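Local coordinates for 4-hydroxythreonine-4-phosphate dehydrogenase (Legionella pneumophila subsp. pneumophila, PDB 6XMY), which probably catalyses the NAD(P)-dependent oxidation of 4-(phosphooxy)-L-threonine, a late step of pyridoxine 5'-phosphate biosynthesis, with help from a divalent metal ion, at residues Y98-L103 with A131-T136; M173-I178 with A208-H213; N10-S15 with K321-M326; L26-A31 with A48-L53. All blocks are in the same frame, centred on the assembly; numbering follows the deposited sequence.

Contact 1 of 4, residues Y98-L103 with A131-T136; sequences YVMELL and AGITFT
M100 and F135 bury the most surface where helix 96-111 meets the loop between helices 125-130 and 138-145, and I133 comes third. The methionine bends at both chi2 and chi3 (-51° and -60°), which curls its thioether toward the phenylalanine instead of letting it run straight out from the helix. Its SD lies 4.5 Å from the centroid of the F135 ring, 33° off the ring normal, a Met-aromatic contact of oblique geometry. The terminal methyl follows, with M100 CE 3.9 Å from F135 CD1. From the next turn of the helix L103 reaches the same ring, its CD2 3.7 Å from F135 CE1; the two side chains extend toward each other from opposite directions, and the methyl meets the ring obliquely. I133 slides past the methionine stem, where M100 CG and I133 CD1 are 3.9 Å apart. Beyond the two segments F141 and I128 pack on M100 and F135, and V123, which binds NAD, lies beside the phenylalanine. The bound NAD itself is about 6 Å from the F135 side chain. No hydrogen bond crosses between helix and loop, so the fit depends on dispersion and on a polarisable sulfur set against an aromatic ring.

Contact 2 of 4, residues M173-I178 with A208-H213; sequences MVPDAI and AGLNPH
L210 projects toward V174, P175 and I178, joining the short, weakly bonded helix 174-177 to the loop that leaves strand 204-208, in the part of the PdxA fold that also carries the zinc ligands H168 and H268. The leucine holds its CG opposite the backbone N (chi1 175°), and its two methyls divide the work. CD1 takes both branched residues, while CD2 turns to the proline. V174 and L210 run past each other in opposite senses, so that V174 CG1 comes alongside L210 CD1 at 3.9 Å. I178 instead lies at a slant to the leucine. P175 offers the CB corner of its ring and its CA to the second methyl, with P175 CB 4.1 Å from L210 CD2. Helix 223-237 closes in on the same group: E223 touches both P175 and L210, I227 packs on I178, and I228 on L210. Polar bonds near the loop are made elsewhere, N211 ND2 to E223 and G209 O to Q270. Between the two segments the contact is wholly apolar, without a hydrogen bond. Its shortest approach is between two methyl carbons, I178 CD1 and L210 CD1, at 3.7 Å.

Contact 3 of 4, residues N10-S15 with K321-M326; sequences NPLLIS and KMAKDM
L12 lays its forked end against the backbone of the turn around K324, and its two methyls share the contact between them. CD1 is the closer, with L12 CD1 3.8 Å from K324 CB, and it also comes within 4.0 Å of K324 N. The other methyl lies over the A323-K324 peptide link, with L12 CD2 4.0 Å from K324 N and 4.1 Å from A323 C, and 4.3 Å from A323 CB. The leucine thus meets main-chain atoms and short stems more than whole side chains. K324 contributes only its root here. With its CG opposite the backbone N (chi1 177°) and the chain extended beyond, the lysine carries its amino group away from the strand, leaving the aliphatic base beside the leucine. A323 adds only its methyl, and the CA atoms of L12 and K324 are 7.1 Å apart. No hydrogen bond passes between the segments.

Further out, the backbone of the strand fixes where L12 sits. L12 makes backbone hydrogen bonds with P36, just before strand 37-41, and with V38 within it, and L13 with A117 and V119 of strand 117-120. A117 also touches L12 and A323, while V320, one turn earlier in the helix, packs on L12 and, with M316, on I14. Strand 12-15 therefore runs between strands 37-41 and 117-120, in parallel with both, and helix 314-328 near the C-terminus covers the face that L12 and I14 present, bringing the two ends of the chain together.

Contact 4 of 4, residues L26-A31 with A48-L53; sequences LCLALA and ARASEL. With EDO (1,2-ethanediol), chain E.
Helices 23-29 and 43-52 pack together beside strand 58-61, with the L53 side chain about 12 Å from the bound NAD and L26 touching H299, which binds NAD. L28 carries nearly all of the contact through one methyl, CD1, which lodges against the backbone of the second helix: L28 CD1 is 3.4 Å from A50 N and 3.8 Å from R49 C. The leucine keeps its CG opposite the carbonyl carbon (chi1 -63°), which directs that methyl at A50, whose own CB is 3.9 Å from L28 CD1. L53 CD1 (4.1 Å) and R49 CG (3.9 Å) complete the surface that L28 CD1 rests on, and F59 covers L28 and A50. The polar head of R49 leads away from the leucine. Bent at chi2 and chi3, it forms a salt bridge through NH1 with D25, while NH2 bonds to P19 O. Its other edge holds an ethanediol, probably from the crystallisation liquor, with R49 NH2 2.8 Å from EDO O1 at 167° and R49 NE 2.8 Å from EDO O2. Between the helices the packing is apolar, whereas the buried arginine's charge is probably balanced mainly by D25, with E52 at long range, and carbonyl and diol oxygens accept its N-H groups.

How the contacts relate
Contacts 3 and 4 adjoin through strand 12-15 and helix 23-29, which follow each other in the chain: I14 CG2 packs 3.8 Å from C27 SG. Contact 1 touches the next residue of the same strand, where L102 CB is 3.7 Å from S15 OG. Contact 2 stands apart, its centre about 42 Å from that of contact 4 and across the centre of the chain. Contacts 2, 3 and 4 are buried, whereas contact 1 is partly so. All four rely on apolar packing, but contact 1 adds sulfur and an aromatic ring, contact 2 is purely aliphatic, and contacts 3 and 4 each set a leucine against helix backbone.

Contact 1 of 4, residues Y98-L103 with A131-T136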
loop_
_atom_site.group_PDB
_atom_site.type_symbol
_atom_site.label_atom_id
_atom_site.label_comp_id
_atom_site.label_asym_id
_atom_site.label_seq_id
_atom_site.Cartn_x
_atom_site.Cartn_y
_atom_site.Cartn_z
ATOM N N TYR A 98 -2.721 19.102 -5.402
ATOM C CA TYR A 98 -1.641 18.524 -6.188
ATOM C C TYR A 98 -1.461 17.047 -5.866
ATOM O O TYR A 98 -1.343 16.209 -6.775
ATOM C CB TYR A 98 -0.359 19.308 -5.912
ATOM C CG TYR A 98 0.937 18.571 -6.145
ATOM C CD1 TYR A 98 1.511 18.505 -7.408
ATOM C CD2 TYR A 98 1.595 17.948 -5.093
ATOM C CE1 TYR A 98 2.711 17.844 -7.611
ATOM C CE2 TYR A 98 2.793 17.289 -5.289
ATOM C CZ TYR A 98 3.350 17.241 -6.551
ATOM O OH TYR A 98 4.545 16.590 -6.754
ATOM N N VAL A 99 -1.444 16.700 -4.571
ATOM C CA VAL A 99 -1.307 15.300 -4.178
ATOM C C VAL A 99 -2.450 14.476 -4.750
ATOM O O VAL A 99 -2.242 13.385 -5.303
ATOM C CB VAL A 99 -1.213 15.167 -2.645
ATOM C CG1 VAL A 99 -1.269 13.699 -2.249
ATOM C CG2 VAL A 99 0.070 15.827 -2.125
ATOM N N MET A 100 -3.679 14.989 -4.630
ATOM C CA MET A 100 -4.820 14.260 -5.170
ATOM C C MET A 100 -4.729 14.134 -6.679
ATOM O O MET A 100 -5.204 13.142 -7.238
ATOM C CB MET A 100 -6.136 14.906 -4.745
ATOM C CG MET A 100 -6.381 14.878 -3.237
ATOM S SD MET A 100 -6.201 13.258 -2.455
ATOM C CE MET A 100 -7.444 12.345 -3.330
ATOM N N GLU A 101 -4.109 15.114 -7.350
ATOM C CA GLU A 101 -3.918 15.006 -8.796
ATOM C C GLU A 101 -2.965 13.870 -9.137
ATOM O O GLU A 101 -3.191 13.139 -10.106
ATOM C CB GLU A 101 -3.413 16.323 -9.387
ATOM C CG GLU A 101 -3.500 16.361 -10.919
ATOM C CD GLU A 101 -4.927 16.401 -11.422
ATOM O OE1 GLU A 101 -5.792 16.953 -10.715
ATOM O OE2 GLU A 101 -5.186 15.858 -12.518
ATOM N N LEU A 102 -1.906 13.693 -8.343
ATOM C CA LEU A 102 -1.016 12.555 -8.548
ATOM C C LEU A 102 -1.779 11.241 -8.441
ATOM O O LEU A 102 -1.588 10.334 -9.261
ATOM C CB LEU A 102 0.113 12.568 -7.512
ATOM C CG LEU A 102 0.984 13.825 -7.368
ATOM C CD1 LEU A 102 2.085 13.574 -6.340
ATOM C CD2 LEU A 102 1.580 14.256 -8.709
ATOM N N LEU A 103 -2.650 11.117 -7.434
ATOM C CA LEU A 103 -3.417 9.885 -7.260
ATOM C C LEU A 103 -4.395 9.673 -8.411
ATOM O O LEU A 103 -4.547 8.549 -8.915
ATOM C CB LEU A 103 -4.181 9.921 -5.933
ATOM C CG LEU A 103 -3.480 9.385 -4.681
ATOM C CD1 LEU A 103 -2.064 9.885 -4.559
ATOM C CD2 LEU A 103 -4.280 9.711 -3.430
ATOM N N ALA A 131 -7.250 20.663 3.985
ATOM C CA ALA A 131 -7.563 21.448 2.801
ATOM C C ALA A 131 -9.012 21.311 2.370
ATOM O O ALA A 131 -9.413 21.970 1.406
ATOM C CB ALA A 131 -6.652 21.040 1.649
ATOM N N GLY A 132 -9.803 20.491 3.056
ATOM C CA GLY A 132 -11.202 20.316 2.732
ATOM C C GLY A 132 -11.516 19.098 1.893
ATOM O O GLY A 132 -12.655 18.961 1.432
ATOM N N ILE A 133 -10.553 18.207 1.690
ATOM C CA ILE A 133 -10.721 17.031 0.849
ATOM C C ILE A 133 -10.870 15.840 1.786
ATOM O O ILE A 133 -9.920 15.469 2.485
ATOM C CB ILE A 133 -9.510 16.843 -0.075
ATOM C CG1 ILE A 133 -9.274 18.093 -0.928
ATOM C CG2 ILE A 133 -9.699 15.615 -0.957
ATOM C CD1 ILE A 133 -7.920 18.107 -1.634
ATOM N N THR A 134 -12.055 15.239 1.821
ATOM C CA THR A 134 -12.254 14.073 2.676
ATOM C C THR A 134 -11.458 12.893 2.122
ATOM O O THR A 134 -11.612 12.525 0.955
ATOM C CB THR A 134 -13.742 13.752 2.804
ATOM O OG1 THR A 134 -14.387 14.809 3.529
ATOM C CG2 THR A 134 -13.941 12.454 3.574
ATOM N N PHE A 135 -10.594 12.312 2.952
ATOM C CA PHE A 135 -9.632 11.325 2.467
ATOM C C PHE A 135 -9.244 10.425 3.627
ATOM O O PHE A 135 -8.734 10.908 4.642
ATOM C CB PHE A 135 -8.403 12.050 1.920
ATOM C CG PHE A 135 -7.323 11.140 1.384
ATOM C CD1 PHE A 135 -7.428 10.573 0.118
ATOM C CD2 PHE A 135 -6.188 10.870 2.136
ATOM C CE1 PHE A 135 -6.422 9.758 -0.380
ATOM C CE2 PHE A 135 -5.181 10.058 1.647
ATOM C CZ PHE A 135 -5.298 9.497 0.382
ATOM N N THR A 136 -9.486 9.128 3.484
ATOM C CA THR A 136 -9.056 8.201 4.517
ATOM C C THR A 136 -7.795 7.438 4.154
ATOM O O THR A 136 -7.098 6.985 5.067
ATOM C CB THR A 136 -10.160 7.212 4.888
ATOM O OG1 THR A 136 -10.599 6.536 3.707
ATOM C CG2 THR A 136 -11.323 7.939 5.543
#

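Contact 2 of 4, residues M173-I178 with A208-H213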
loop_
_atom_site.group_PDB
_atom_site.type_symbol
_atom_site.label_atom_id
_atom_site.label_comp_id
_atom_site.label_asym_id
_atom_site.label_seq_id
_atom_site.Cartn_x
_atom_site.Cartn_y
_atom_site.Cartn_z
ATOM N N MET A 173 -15.272 2.787 15.940
ATOM C CA MET A 173 -16.103 2.338 14.825
ATOM C C MET A 173 -15.782 0.928 14.355
ATOM O O MET A 173 -16.518 0.382 13.520
ATOM C CB MET A 173 -15.955 3.308 13.650
ATOM C CG MET A 173 -16.471 4.716 13.952
ATOM S SD MET A 173 -16.326 5.841 12.561
ATOM C CE MET A 173 -17.434 5.068 11.386
ATOM N N VAL A 174 -14.709 0.331 14.857
ATOM C CA VAL A 174 -14.296 -0.984 14.363
ATOM C C VAL A 174 -15.358 -2.055 14.572
ATOM O O VAL A 174 -15.716 -2.737 13.596
ATOM C CB VAL A 174 -12.902 -1.346 14.902
ATOM C CG1 VAL A 174 -12.604 -2.833 14.696
ATOM C CG2 VAL A 174 -11.841 -0.486 14.226
ATOM N N PRO A 175 -15.884 -2.278 15.779
ATOM C CA PRO A 175 -16.832 -3.392 15.938
ATOM C C PRO A 175 -18.060 -3.294 15.048
ATOM O O PRO A 175 -18.449 -4.296 14.437
ATOM C CB PRO A 175 -17.163 -3.345 17.431
ATOM C CG PRO A 175 -15.910 -2.754 18.050
ATOM C CD PRO A 175 -15.542 -1.674 17.083
ATOM N N ASP A 176 -18.672 -2.115 14.938
ATOM C CA ASP A 176 -19.842 -1.983 14.081
ATOM C C ASP A 176 -19.499 -2.115 12.607
ATOM O O ASP A 176 -20.383 -2.452 11.813
ATOM C CB ASP A 176 -20.546 -0.654 14.343
ATOM C CG ASP A 176 -21.246 -0.624 15.685
ATOM O OD1 ASP A 176 -21.706 -1.694 16.137
ATOM O OD2 ASP A 176 -21.346 0.465 16.285
ATOM N N ALA A 177 -18.248 -1.866 12.220
ATOM C CA ALA A 177 -17.882 -1.988 10.816
ATOM C C ALA A 177 -17.718 -3.431 10.375
ATOM O O ALA A 177 -17.743 -3.698 9.167
ATOM C CB ALA A 177 -16.586 -1.233 10.534
ATOM N N ILE A 178 -17.550 -4.369 11.305
ATOM C CA ILE A 178 -17.248 -5.756 10.960
ATOM C C ILE A 178 -18.538 -6.562 10.933
ATOM O O ILE A 178 -19.162 -6.803 11.971
ATOM C CB ILE A 178 -16.221 -6.371 11.916
ATOM C CG1 ILE A 178 -14.889 -5.623 11.795
ATOM C CG2 ILE A 178 -16.064 -7.870 11.627
ATOM C CD1 ILE A 178 -13.932 -5.922 12.908
ATOM N N ALA A 208 -7.580 -13.559 12.978
ATOM C CA ALA A 208 -7.679 -13.107 14.363
ATOM C C ALA A 208 -9.135 -12.916 14.769
ATOM O O ALA A 208 -10.001 -12.592 13.950
ATOM C CB ALA A 208 -6.961 -11.764 14.534
ATOM N N GLY A 209 -9.402 -13.107 16.058
ATOM C CA GLY A 209 -10.630 -12.602 16.622
ATOM C C GLY A 209 -10.607 -11.082 16.707
ATOM O O GLY A 209 -9.604 -10.421 16.426
ATOM N N LEU A 210 -11.756 -10.519 17.087
ATOM C CA LEU A 210 -11.858 -9.078 17.314
ATOM C C LEU A 210 -11.406 -8.693 18.714
ATOM O O LEU A 210 -10.763 -7.650 18.902
ATOM C CB LEU A 210 -13.298 -8.621 17.097
ATOM C CG LEU A 210 -13.570 -7.157 17.430
ATOM C CD1 LEU A 210 -12.820 -6.259 16.453
ATOM C CD2 LEU A 210 -15.052 -6.884 17.402
ATOM N N ASN A 211 -11.749 -9.520 19.704
ATOM C CA ASN A 211 -11.551 -9.258 21.118
ATOM C C ASN A 211 -10.312 -9.968 21.646
ATOM O O ASN A 211 -9.829 -10.929 21.040
ATOM C CB ASN A 211 -12.790 -9.753 21.861
ATOM C CG ASN A 211 -14.021 -8.973 21.467
ATOM O OD1 ASN A 211 -14.059 -7.761 21.648
ATOM N ND2 ASN A 211 -15.005 -9.646 20.864
ATOM N N PRO A 212 -9.765 -9.518 22.782
ATOM C CA PRO A 212 -8.634 -10.243 23.381
ATOM C C PRO A 212 -8.981 -11.709 23.602
ATOM O O PRO A 212 -10.111 -12.053 23.949
ATOM C CB PRO A 212 -8.398 -9.520 24.712
ATOM C CG PRO A 212 -9.028 -8.175 24.554
ATOM C CD PRO A 212 -10.159 -8.339 23.579
ATOM N N HIS A 213 -7.992 -12.577 23.380
ATOM C CA HIS A 213 -8.178 -14.024 23.493
ATOM C C HIS A 213 -9.391 -14.507 22.710
ATOM O O HIS A 213 -10.104 -15.427 23.120
ATOM C CB HIS A 213 -8.178 -14.460 24.952
ATOM C CG HIS A 213 -6.883 -14.147 25.616
ATOM N ND1 HIS A 213 -5.732 -14.851 25.336
ATOM C CD2 HIS A 213 -6.524 -13.153 26.462
ATOM C CE1 HIS A 213 -4.728 -14.333 26.015
ATOM N NE2 HIS A 213 -5.184 -13.307 26.710
#

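Contact 3 of 4, residues N10-S15 with K321-M326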
loop_
_atom_site.group_PDB
_atom_site.type_symbol
_atom_site.label_atom_id
_atom_site.label_comp_id
_atom_site.label_asym_id
_atom_site.label_seq_id
_atom_site.Cartn_x
_atom_site.Cartn_y
_atom_site.Cartn_z
ATOM N N ASN A 10 5.921 -1.891 -20.225
ATOM C CA ASN A 10 5.505 -0.513 -19.990
ATOM C C ASN A 10 5.943 -0.099 -18.587
ATOM O O ASN A 10 5.865 -0.905 -17.652
ATOM C CB ASN A 10 3.987 -0.359 -20.107
ATOM C CG ASN A 10 3.535 -0.034 -21.520
ATOM O OD1 ASN A 10 2.704 0.851 -21.738
ATOM N ND2 ASN A 10 4.091 -0.738 -22.483
ATOM N N PRO A 11 6.409 1.133 -18.403
ATOM C CA PRO A 11 7.034 1.493 -17.126
ATOM C C PRO A 11 6.051 1.478 -15.970
ATOM O O PRO A 11 4.830 1.534 -16.134
ATOM C CB PRO A 11 7.566 2.914 -17.363
ATOM C CG PRO A 11 7.613 3.073 -18.852
ATOM C CD PRO A 11 6.480 2.228 -19.381
ATOM N N LEU A 12 6.628 1.405 -14.775
ATOM C CA LEU A 12 5.884 1.558 -13.535
ATOM C C LEU A 12 5.753 3.044 -13.236
ATOM O O LEU A 12 6.710 3.808 -13.396
ATOM C CB LEU A 12 6.658 0.891 -12.394
ATOM C CG LEU A 12 7.105 -0.554 -12.660
ATOM C CD1 LEU A 12 8.170 -1.012 -11.656
ATOM C CD2 LEU A 12 5.912 -1.476 -12.618
ATOM N N LEU A 13 4.565 3.461 -12.811
ATOM C CA LEU A 13 4.317 4.864 -12.491
ATOM C C LEU A 13 4.376 5.048 -10.981
ATOM O O LEU A 13 3.702 4.323 -10.244
ATOM C CB LEU A 13 2.942 5.275 -13.018
ATOM C CG LEU A 13 2.605 6.759 -13.060
ATOM C CD1 LEU A 13 3.600 7.507 -13.942
ATOM C CD2 LEU A 13 1.170 6.943 -13.563
ATOM N N ILE A 14 5.185 6.002 -10.520
ATOM C CA ILE A 14 5.397 6.222 -9.090
ATOM C C ILE A 14 4.784 7.560 -8.718
ATOM O O ILE A 14 5.241 8.606 -9.195
ATOM C CB ILE A 14 6.890 6.215 -8.718
ATOM C CG1 ILE A 14 7.659 5.126 -9.467
ATOM C CG2 ILE A 14 7.070 6.117 -7.185
ATOM C CD1 ILE A 14 7.189 3.727 -9.226
ATOM N N SER A 15 3.754 7.547 -7.873
ATOM C CA SER A 15 3.287 8.802 -7.291
ATOM C C SER A 15 4.262 9.254 -6.215
ATOM O O SER A 15 4.495 8.532 -5.241
ATOM C CB SER A 15 1.901 8.651 -6.683
ATOM O OG SER A 15 1.665 9.737 -5.805
ATOM N N LYS A 321 9.818 -3.223 -6.697
ATOM C CA LYS A 321 10.138 -4.563 -7.175
ATOM C C LYS A 321 8.912 -5.467 -7.165
ATOM O O LYS A 321 8.713 -6.265 -8.091
ATOM C CB LYS A 321 11.284 -5.151 -6.353
ATOM C CG LYS A 321 12.613 -4.478 -6.655
ATOM C CD LYS A 321 13.714 -4.936 -5.717
ATOM C CE LYS A 321 14.754 -3.837 -5.537
ATOM N NZ LYS A 321 15.973 -4.306 -4.816
ATOM N N MET A 322 8.063 -5.346 -6.146
ATOM C CA MET A 322 6.855 -6.165 -6.117
ATOM C C MET A 322 5.912 -5.791 -7.253
ATOM O O MET A 322 5.342 -6.672 -7.910
ATOM C CB MET A 322 6.156 -6.046 -4.764
ATOM C CG MET A 322 4.905 -6.892 -4.681
ATOM S SD MET A 322 4.137 -6.892 -3.064
ATOM C CE MET A 322 5.430 -7.645 -2.080
ATOM N N ALA A 323 5.739 -4.493 -7.502
ATOM C CA ALA A 323 4.899 -4.064 -8.616
ATOM C C ALA A 323 5.451 -4.574 -9.942
ATOM O O ALA A 323 4.693 -5.060 -10.796
ATOM C CB ALA A 323 4.760 -2.543 -8.616
ATOM N N LYS A 324 6.771 -4.490 -10.125
ATOM C CA LYS A 324 7.397 -5.023 -11.331
ATOM C C LYS A 324 7.133 -6.514 -11.470
ATOM O O LYS A 324 6.766 -6.994 -12.551
ATOM C CB LYS A 324 8.901 -4.760 -11.296
ATOM C CG LYS A 324 9.668 -5.350 -12.477
ATOM C CD LYS A 324 11.167 -5.176 -12.287
ATOM C CE LYS A 324 11.970 -6.215 -13.052
ATOM N NZ LYS A 324 13.415 -6.133 -12.683
ATOM N N ASP A 325 7.305 -7.265 -10.378
ATOM C CA ASP A 325 7.123 -8.713 -10.443
ATOM C C ASP A 325 5.687 -9.065 -10.795
ATOM O O ASP A 325 5.438 -9.994 -11.575
ATOM C CB ASP A 325 7.526 -9.352 -9.115
ATOM C CG ASP A 325 9.031 -9.364 -8.900
ATOM O OD1 ASP A 325 9.780 -9.113 -9.868
ATOM O OD2 ASP A 325 9.464 -9.619 -7.755
ATOM N N MET A 326 4.728 -8.309 -10.262
ATOM C CA MET A 326 3.316 -8.544 -10.562
ATOM C C MET A 326 2.990 -8.183 -12.005
ATOM O O MET A 326 2.211 -8.877 -12.675
ATOM C CB MET A 326 2.447 -7.713 -9.616
ATOM C CG MET A 326 2.435 -8.213 -8.186
ATOM S SD MET A 326 1.671 -9.844 -8.061
ATOM C CE MET A 326 2.023 -10.205 -6.351
#

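Contact 4 of 4, residues L26-A31 with A48-L53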
loop_
_atom_site.group_PDB
_atom_site.type_symbol
_atom_site.label_atom_id
_atom_site.label_comp_id
_atom_site.label_asym_id
_atom_site.label_seq_id
_atom_site.Cartn_x
_atom_site.Cartn_y
_atom_site.Cartn_z
ATOM N N LEU A 26 12.453 9.600 -1.783
ATOM C CA LEU A 26 12.450 8.183 -2.123
ATOM C C LEU A 26 12.419 7.970 -3.628
ATOM O O LEU A 26 13.048 7.036 -4.136
ATOM C CB LEU A 26 11.262 7.496 -1.454
ATOM C CG LEU A 26 11.361 7.473 0.077
ATOM C CD1 LEU A 26 10.070 6.966 0.705
ATOM C CD2 LEU A 26 12.551 6.622 0.494
ATOM N N CYS A 27 11.690 8.822 -4.354
ATOM C CA CYS A 27 11.692 8.719 -5.810
ATOM C C CYS A 27 13.071 9.032 -6.374
ATOM O O CYS A 27 13.527 8.376 -7.318
ATOM C CB CYS A 27 10.634 9.648 -6.398
ATOM S SG CYS A 27 8.945 9.146 -5.986
ATOM N N LEU A 28 13.756 10.025 -5.796
ATOM C CA LEU A 28 15.100 10.354 -6.250
ATOM C C LEU A 28 16.056 9.193 -6.022
ATOM O O LEU A 28 16.978 8.987 -6.818
ATOM C CB LEU A 28 15.595 11.627 -5.560
ATOM C CG LEU A 28 14.785 12.889 -5.859
ATOM C CD1 LEU A 28 15.226 14.046 -4.979
ATOM C CD2 LEU A 28 14.888 13.282 -7.345
ATOM N N ALA A 29 15.843 8.408 -4.957
ATOM C CA ALA A 29 16.655 7.216 -4.727
ATOM C C ALA A 29 16.542 6.203 -5.859
ATOM O O ALA A 29 17.458 5.393 -6.046
ATOM C CB ALA A 29 16.273 6.561 -3.398
ATOM N N LEU A 30 15.448 6.228 -6.617
ATOM C CA LEU A 30 15.306 5.315 -7.742
ATOM C C LEU A 30 16.193 5.699 -8.916
ATOM O O LEU A 30 16.355 4.889 -9.837
ATOM C CB LEU A 30 13.836 5.264 -8.174
ATOM C CG LEU A 30 12.886 4.797 -7.063
ATOM C CD1 LEU A 30 11.424 4.902 -7.472
ATOM C CD2 LEU A 30 13.214 3.372 -6.602
ATOM N N ALA A 31 16.767 6.908 -8.909
ATOM C CA ALA A 31 17.551 7.364 -10.052
ATOM C C ALA A 31 18.771 6.489 -10.277
ATOM O O ALA A 31 19.219 6.324 -11.418
ATOM C CB ALA A 31 17.978 8.820 -9.866
ATOM N N ALA A 48 14.907 20.491 -7.004
ATOM C CA ALA A 48 15.331 21.218 -5.808
ATOM C C ALA A 48 15.625 20.264 -4.660
ATOM O O ALA A 48 16.577 20.475 -3.900
ATOM C CB ALA A 48 14.265 22.233 -5.394
ATOM N N ARG A 49 14.818 19.210 -4.514
ATOM C CA ARG A 49 15.074 18.228 -3.466
ATOM C C ARG A 49 16.378 17.480 -3.728
ATOM O O ARG A 49 17.150 17.232 -2.797
ATOM C CB ARG A 49 13.877 17.283 -3.338
ATOM C CG ARG A 49 13.925 16.316 -2.140
ATOM C CD ARG A 49 13.847 17.040 -0.776
ATOM N NE ARG A 49 12.694 17.933 -0.672
ATOM C CZ ARG A 49 11.467 17.562 -0.315
ATOM N NH1 ARG A 49 11.202 16.286 -0.024
ATOM N NH2 ARG A 49 10.491 18.471 -0.263
ATOM N N ALA A 50 16.664 17.156 -4.997
ATOM C CA ALA A 50 17.938 16.525 -5.333
ATOM C C ALA A 50 19.108 17.429 -4.955
ATOM O O ALA A 50 20.120 16.970 -4.407
ATOM C CB ALA A 50 17.968 16.175 -6.827
ATOM N N SER A 51 18.987 18.723 -5.244
ATOM C CA SER A 51 20.030 19.662 -4.844
ATOM C C SER A 51 20.193 19.701 -3.330
ATOM O O SER A 51 21.319 19.712 -2.823
ATOM C CB SER A 51 19.717 21.054 -5.388
ATOM O OG SER A 51 19.849 21.080 -6.797
ATOM N N GLU A 52 19.079 19.727 -2.592
ATOM C CA GLU A 52 19.167 19.751 -1.135
ATOM C C GLU A 52 19.859 18.499 -0.608
ATOM O O GLU A 52 20.587 18.562 0.394
ATOM C CB GLU A 52 17.767 19.888 -0.534
ATOM C CG GLU A 52 17.781 20.049 0.985
ATOM C CD GLU A 52 16.392 20.182 1.602
ATOM O OE1 GLU A 52 15.388 20.038 0.880
ATOM O OE2 GLU A 52 16.312 20.433 2.820
ATOM N N LEU A 53 19.657 17.365 -1.281
ATOM C CA LEU A 53 20.265 16.094 -0.913
ATOM C C LEU A 53 21.661 15.914 -1.488
ATOM O O LEU A 53 22.266 14.861 -1.270
ATOM C CB LEU A 53 19.375 14.932 -1.366
ATOM C CG LEU A 53 18.009 14.843 -0.689
ATOM C CD1 LEU A 53 17.146 13.822 -1.391
ATOM C CD2 LEU A 53 18.169 14.477 0.791
HETATM C C1 EDO E . 12.263 21.424 -2.083
HETATM O O1 EDO E . 11.413 21.029 -1.005
HETATM C C2 EDO E . 13.678 21.567 -1.552
HETATM O O2 EDO E . 14.107 20.278 -1.113
#